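Local coordinates for protein mosquitocidal toxin (Bacillus sphaericus, PDB 2CB4) that probably transfers ADP-ribose to target proteins as the catalytic domain of a larger mosquitocidal toxin, at residues L39-P48 with L103-L112. The protein carries 1 engineered substitution. Residues are numbered along the deposited sequence; the frame is centred on the assembly and turned at random.
Sequences LYQLISTRIP and LSPVEDTHLL
Thr109 meets Leu39, Leu42 and Ile43 on one side of helix 36-44, where that helix packs against the loop leading into helix 111-117 of the ADP-ribosyltransferase fold. The closest CA atoms across the contact are those of Ile43 and Thr109, 5.7 Å apart. Followed outward, Thr109 gives each side-chain atom a different neighbour: CB faces Ile43 CG1 at 4.2 Å, OG1 reaches Leu42 CG, and CG2 touches Leu39 CD1 at 4.0 Å. The first torsion explains this division: with chi1 at 53°, OG1 sits between the backbone N and the carbonyl carbon while CG2 lies opposite the carbonyl carbon. At its two methyls Leu42 turns to Leu103: CD1 lies by the carbonyl O, and CD2 near CA and, a little farther off, CD2.

Ile43 CG1 lies closer still to Thr109 O, 3.8 Å away, while the CG2 branch of Ile43 rests against Leu111 CB at 4.1 Å; the side chains of Ile43 and Leu111 also touch Phe123, so strand 123-131 backs this part of the joint. Further along, Leu112 CD1 meets Ile47 CG2 and Pro48 CD. Toward solvent, the Arg46 side chain bends at chi2 (-69°), which sets the edge of its guanidinium against Pro105 CB, 3.6 Å from NH2; Pro105 is poorly ordered, which limits the weight of this approach. Asp34 of the second subunit packs on Arg46.

No direct hydrogen bond joins the two segments; the polar link runs through one water, which donates to Ile43 O at 2.7 Å and accepts from Leu111 N at 3.2 Å.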
ATOM      1  N   LEU A  39      13.376 -30.946  16.002  1.00 43.15           N
ATOM      2  CA  LEU A  39      14.392 -29.895  16.106  1.00 42.05           C
ATOM      3  C   LEU A  39      15.774 -30.493  16.277  1.00 44.40           C
ATOM      4  O   LEU A  39      16.721 -30.063  15.637  1.00 43.08           O
ATOM      5  CB  LEU A  39      14.074 -28.909  17.256  1.00 41.65           C
ATOM      6  CG  LEU A  39      15.100 -27.785  17.487  1.00 44.09           C
ATOM      7  CD1 LEU A  39      15.136 -26.833  16.298  1.00 43.08           C
ATOM      8  CD2 LEU A  39      14.882 -27.040  18.787  1.00 43.22           C
ATOM      9  N   TYR A  40      15.886 -31.492  17.134  1.00 42.54           N
ATOM     10  CA  TYR A  40      17.176 -32.133  17.352  1.00 43.54           C
ATOM     11  C   TYR A  40      17.715 -32.757  16.051  1.00 49.91           C
ATOM     12  O   TYR A  40      18.913 -32.699  15.756  1.00 49.62           O
ATOM     13  CB  TYR A  40      17.101 -33.166  18.473  1.00 45.33           C
ATOM     14  CG  TYR A  40      18.432 -33.818  18.694  1.00 49.95           C
ATOM     15  CD1 TYR A  40      19.365 -33.268  19.571  1.00 52.66           C
ATOM     16  CD2 TYR A  40      18.789 -34.964  17.983  1.00 51.65           C
ATOM     17  CE1 TYR A  40      20.616 -33.844  19.750  1.00 54.82           C
ATOM     18  CE2 TYR A  40      20.042 -35.559  18.162  1.00 53.18           C
ATOM     19  CZ  TYR A  40      20.954 -34.988  19.041  1.00 64.28           C
ATOM     20  OH  TYR A  40      22.204 -35.555  19.214  1.00 69.78           O
ATOM     21  N   GLN A  41      16.827 -33.330  15.249  1.00 47.40           N
ATOM     22  CA  GLN A  41      17.246 -33.908  13.970  1.00 47.60           C
ATOM     23  C   GLN A  41      17.700 -32.806  13.031  1.00 50.66           C
ATOM     24  O   GLN A  41      18.754 -32.889  12.420  1.00 50.78           O
ATOM     25  CB  GLN A  41      16.087 -34.656  13.292  1.00 49.35           C
ATOM     26  CG  GLN A  41      15.557 -35.813  14.098  1.00 74.68           C
ATOM     27  CD  GLN A  41      16.440 -37.053  13.999  1.00100.00           C
ATOM     28  OE1 GLN A  41      17.678 -36.988  14.136  1.00 91.08           O
ATOM     29  NE2 GLN A  41      15.802 -38.203  13.778  1.00100.00           N
ATOM     30  N   LEU A  42      16.851 -31.798  12.896  1.00 46.90           N
ATOM     31  CA  LEU A  42      17.106 -30.640  12.047  1.00 46.99           C
ATOM     32  C   LEU A  42      18.497 -30.036  12.326  1.00 49.94           C
ATOM     33  O   LEU A  42      19.246 -29.724  11.412  1.00 51.17           O
ATOM     34  CB  LEU A  42      16.029 -29.606  12.340  1.00 47.48           C
ATOM     35  CG  LEU A  42      15.437 -28.741  11.243  1.00 52.97           C
ATOM     36  CD1 LEU A  42      15.354 -29.499   9.953  1.00 53.79           C
ATOM     37  CD2 LEU A  42      14.059 -28.322  11.686  1.00 53.79           C
ATOM     38  N   ILE A  43      18.848 -29.895  13.595  1.00 44.02           N
ATOM     39  CA  ILE A  43      20.149 -29.352  13.976  1.00 42.65           C
ATOM     40  C   ILE A  43      21.288 -30.374  13.770  1.00 50.26           C
ATOM     41  O   ILE A  43      22.338 -30.040  13.236  1.00 49.40           O
ATOM     42  CB  ILE A  43      20.138 -28.920  15.481  1.00 43.20           C
ATOM     43  CG1 ILE A  43      19.191 -27.747  15.708  1.00 42.05           C
ATOM     44  CG2 ILE A  43      21.539 -28.654  15.994  1.00 41.61           C
ATOM     45  CD1 ILE A  43      18.964 -27.420  17.186  1.00 37.22           C
ATOM     46  N   SER A  44      21.076 -31.603  14.239  1.00 50.67           N
ATOM     47  CA  SER A  44      22.068 -32.699  14.170  1.00 51.89           C
ATOM     48  C   SER A  44      22.572 -33.092  12.779  1.00 58.36           C
ATOM     49  O   SER A  44      23.733 -33.470  12.605  1.00 57.64           O
ATOM     50  CB  SER A  44      21.518 -33.936  14.868  1.00 55.19           C
ATOM     51  OG  SER A  44      21.712 -33.833  16.268  1.00 66.12           O
ATOM     52  N   THR A  45      21.699 -33.006  11.793  1.00 56.95           N
ATOM     53  CA  THR A  45      22.066 -33.368  10.438  1.00 58.15           C
ATOM     54  C   THR A  45      23.017 -32.416   9.720  1.00 64.56           C
ATOM     55  O   THR A  45      23.587 -32.772   8.691  1.00 65.94           O
ATOM     56  CB  THR A  45      20.825 -33.669   9.587  1.00 68.17           C
ATOM     57  OG1 THR A  45      20.117 -32.442   9.302  1.00 69.11           O
ATOM     58  CG2 THR A  45      19.923 -34.666  10.348  1.00 64.61           C
ATOM     59  N   ARG A  46      23.202 -31.213  10.249  1.00 60.24           N
ATOM     60  CA  ARG A  46      24.138 -30.280   9.621  1.00 58.95           C
ATOM     61  C   ARG A  46      25.435 -30.280  10.438  1.00 60.25           C
ATOM     62  O   ARG A  46      26.267 -29.361  10.327  1.00 61.00           O
ATOM     63  CB  ARG A  46      23.547 -28.865   9.495  1.00 59.26           C
ATOM     64  CG  ARG A  46      22.401 -28.724   8.489  1.00 69.31           C
ATOM     65  CD  ARG A  46      22.889 -28.877   7.056  1.00 86.22           C
ATOM     66  NE  ARG A  46      21.790 -29.093   6.110  1.00 98.21           N
ATOM     67  CZ  ARG A  46      21.949 -29.327   4.803  1.00100.00           C
ATOM     68  NH1 ARG A  46      23.180 -29.374   4.286  1.00 99.11           N
ATOM     69  NH2 ARG A  46      20.884 -29.505   4.018  1.00 96.95           N
ATOM     70  N   ILE A  47      25.598 -31.310  11.270  1.00 53.18           N
ATOM     71  CA  ILE A  47      26.802 -31.449  12.084  1.00 52.18           C
ATOM     72  C   ILE A  47      27.524 -32.770  11.759  1.00 60.42           C
ATOM     73  O   ILE A  47      27.064 -33.857  12.138  1.00 60.48           O
ATOM     74  CB  ILE A  47      26.519 -31.381  13.599  1.00 53.15           C
ATOM     75  CG1 ILE A  47      25.692 -30.132  13.943  1.00 52.30           C
ATOM     76  CG2 ILE A  47      27.832 -31.463  14.386  1.00 51.05           C
ATOM     77  CD1 ILE A  47      25.479 -29.924  15.426  1.00 46.01           C
ATOM     78  N   PRO A  48      28.653 -32.665  11.057  1.00 58.72           N
ATOM     79  CA  PRO A  48      29.434 -33.844  10.689  1.00 58.51           C
ATOM     80  C   PRO A  48      29.848 -34.629  11.934  1.00 63.14           C
ATOM     81  O   PRO A  48      30.219 -34.043  12.955  1.00 62.28           O
ATOM     82  CB  PRO A  48      30.679 -33.245  10.015  1.00 59.87           C
ATOM     83  CG  PRO A  48      30.285 -31.869   9.622  1.00 64.03           C
ATOM     84  CD  PRO A  48      29.336 -31.417  10.683  1.00 59.22           C
ATOM     85  N   LEU A 103      10.856 -25.156   9.109  1.00 86.57           N
ATOM     86  CA  LEU A 103      11.342 -26.540   9.269  1.00 87.83           C
ATOM     87  C   LEU A 103      12.278 -27.011   8.142  1.00 94.66           C
ATOM     88  O   LEU A 103      12.471 -28.215   7.926  1.00 94.25           O
ATOM     89  CB  LEU A 103      10.176 -27.515   9.511  1.00 87.76           C
ATOM     90  CG  LEU A 103       9.266 -27.148  10.696  1.00 92.39           C
ATOM     91  CD1 LEU A 103       8.010 -28.015  10.746  1.00 92.51           C
ATOM     92  CD2 LEU A 103      10.004 -27.166  12.029  1.00 94.27           C
ATOM     93  N   SER A 104      12.871 -26.030   7.455  1.00 93.09           N
ATOM     94  CA  SER A 104      13.833 -26.259   6.379  1.00 93.43           C
ATOM     95  C   SER A 104      15.254 -26.135   6.968  1.00 99.00           C
ATOM     96  O   SER A 104      15.477 -25.460   8.013  1.00 98.81           O
ATOM     97  CB  SER A 104      13.652 -25.233   5.238  1.00 95.92           C
ATOM     98  OG  SER A 104      12.333 -25.239   4.718  1.00100.00           O
ATOM     99  N   PRO A 105      16.211 -26.794   6.296  1.00 95.42           N
ATOM    100  CA  PRO A 105      17.619 -26.790   6.724  1.00 93.95           C
ATOM    101  C   PRO A 105      18.311 -25.440   6.456  1.00 93.68           C
ATOM    102  O   PRO A 105      19.544 -25.375   6.292  1.00 94.94           O
ATOM    103  CB  PRO A 105      18.251 -27.921   5.893  1.00 95.69           C
ATOM    104  CG  PRO A 105      17.400 -27.996   4.628  1.00100.00           C
ATOM    105  CD  PRO A 105      16.019 -27.446   4.975  1.00 95.96           C
ATOM    106  N   VAL A 106      17.511 -24.367   6.446  1.00 83.50           N
ATOM    107  CA  VAL A 106      18.015 -23.012   6.242  1.00 78.86           C
ATOM    108  C   VAL A 106      19.028 -22.710   7.359  1.00 72.47           C
ATOM    109  O   VAL A 106      19.305 -23.557   8.228  1.00 71.73           O
ATOM    110  CB  VAL A 106      16.849 -21.973   6.300  1.00 82.16           C
ATOM    111  CG1 VAL A 106      15.972 -22.103   5.084  1.00 82.01           C
ATOM    112  CG2 VAL A 106      16.011 -22.179   7.558  1.00 81.71           C
ATOM    113  N   GLU A 107      19.567 -21.497   7.343  1.00 61.13           N
ATOM    114  CA  GLU A 107      20.526 -21.084   8.357  1.00 57.35           C
ATOM    115  C   GLU A 107      19.931 -20.936   9.768  1.00 51.91           C
ATOM    116  O   GLU A 107      20.674 -20.925  10.748  1.00 50.92           O
ATOM    117  CB  GLU A 107      21.206 -19.770   7.946  1.00 58.78           C
ATOM    118  CG  GLU A 107      22.122 -19.888   6.727  1.00 68.03           C
ATOM    119  CD  GLU A 107      23.243 -20.894   6.919  1.00 78.80           C
ATOM    120  OE1 GLU A 107      24.131 -20.611   7.757  1.00 67.49           O
ATOM    121  OE2 GLU A 107      23.238 -21.947   6.227  1.00 64.91           O
ATOM    122  N   ASP A 108      18.607 -20.801   9.860  1.00 42.68           N
ATOM    123  CA  ASP A 108      17.906 -20.617  11.136  1.00 39.90           C
ATOM    124  C   ASP A 108      18.343 -21.561  12.236  1.00 41.33           C
ATOM    125  O   ASP A 108      18.448 -21.165  13.395  1.00 39.79           O
ATOM    126  CB  ASP A 108      16.390 -20.740  10.958  1.00 40.96           C
ATOM    127  CG  ASP A 108      15.813 -19.718   9.988  1.00 50.96           C
ATOM    128  OD1 ASP A 108      16.591 -18.922   9.407  1.00 51.42           O
ATOM    129  OD2 ASP A 108      14.571 -19.717   9.790  1.00 56.70           O
ATOM    130  N   THR A 109      18.554 -22.822  11.868  1.00 38.12           N
ATOM    131  CA  THR A 109      18.935 -23.872  12.823  1.00 37.57           C
ATOM    132  C   THR A 109      20.361 -24.324  12.672  1.00 40.25           C
ATOM    133  O   THR A 109      20.788 -25.243  13.341  1.00 40.62           O
ATOM    134  CB  THR A 109      18.005 -25.116  12.723  1.00 42.32           C
ATOM    135  OG1 THR A 109      17.947 -25.567  11.360  1.00 46.60           O
ATOM    136  CG2 THR A 109      16.604 -24.751  13.172  1.00 34.84           C
ATOM    137  N   HIS A 110      21.108 -23.658  11.801  1.00 36.26           N
ATOM    138  CA  HIS A 110      22.493 -24.012  11.585  1.00 35.93           C
ATOM    139  C   HIS A 110      23.400 -23.593  12.734  1.00 38.87           C
ATOM    140  O   HIS A 110      24.021 -22.528  12.727  1.00 40.49           O
ATOM    141  CB  HIS A 110      22.996 -23.512  10.232  1.00 37.69           C
ATOM    142  CG  HIS A 110      24.244 -24.191   9.784  1.00 43.06           C
ATOM    143  ND1 HIS A 110      24.527 -24.446   8.452  1.00 45.88           N
ATOM    144  CD2 HIS A 110      25.289 -24.704  10.493  1.00 45.68           C
ATOM    145  CE1 HIS A 110      25.699 -25.062   8.363  1.00 45.23           C
ATOM    146  NE2 HIS A 110      26.177 -25.237   9.587  1.00 45.59           N
ATOM    147  N   LEU A 111      23.491 -24.476  13.722  1.00 33.10           N
ATOM    148  CA  LEU A 111      24.276 -24.246  14.922  1.00 31.96           C
ATOM    149  C   LEU A 111      25.737 -23.877  14.764  1.00 38.22           C
ATOM    150  O   LEU A 111      26.217 -22.956  15.423  1.00 38.90           O
ATOM    151  CB  LEU A 111      24.095 -25.394  15.922  1.00 31.17           C
ATOM    152  CG  LEU A 111      24.779 -25.208  17.287  1.00 34.38           C
ATOM    153  CD1 LEU A 111      24.268 -23.945  17.974  1.00 33.15           C
ATOM    154  CD2 LEU A 111      24.540 -26.428  18.154  1.00 34.05           C
ATOM    155  N   LEU A 112      26.466 -24.609  13.929  1.00 36.64           N
ATOM    156  CA  LEU A 112      27.899 -24.325  13.735  1.00 36.62           C
ATOM    157  C   LEU A 112      28.141 -22.989  13.048  1.00 38.36           C
ATOM    158  O   LEU A 112      29.074 -22.284  13.399  1.00 38.33           O
ATOM    159  CB  LEU A 112      28.601 -25.461  12.976  1.00 37.03           C
ATOM    160  CG  LEU A 112      29.041 -26.632  13.871  1.00 41.62           C
ATOM    161  CD1 LEU A 112      29.502 -27.804  13.009  1.00 41.64           C
ATOM    162  CD2 LEU A 112      30.121 -26.226  14.884  1.00 40.81           C
TER
HETATM  163  O   HOH W   1      23.010 -27.467  12.755  1.00 37.04           O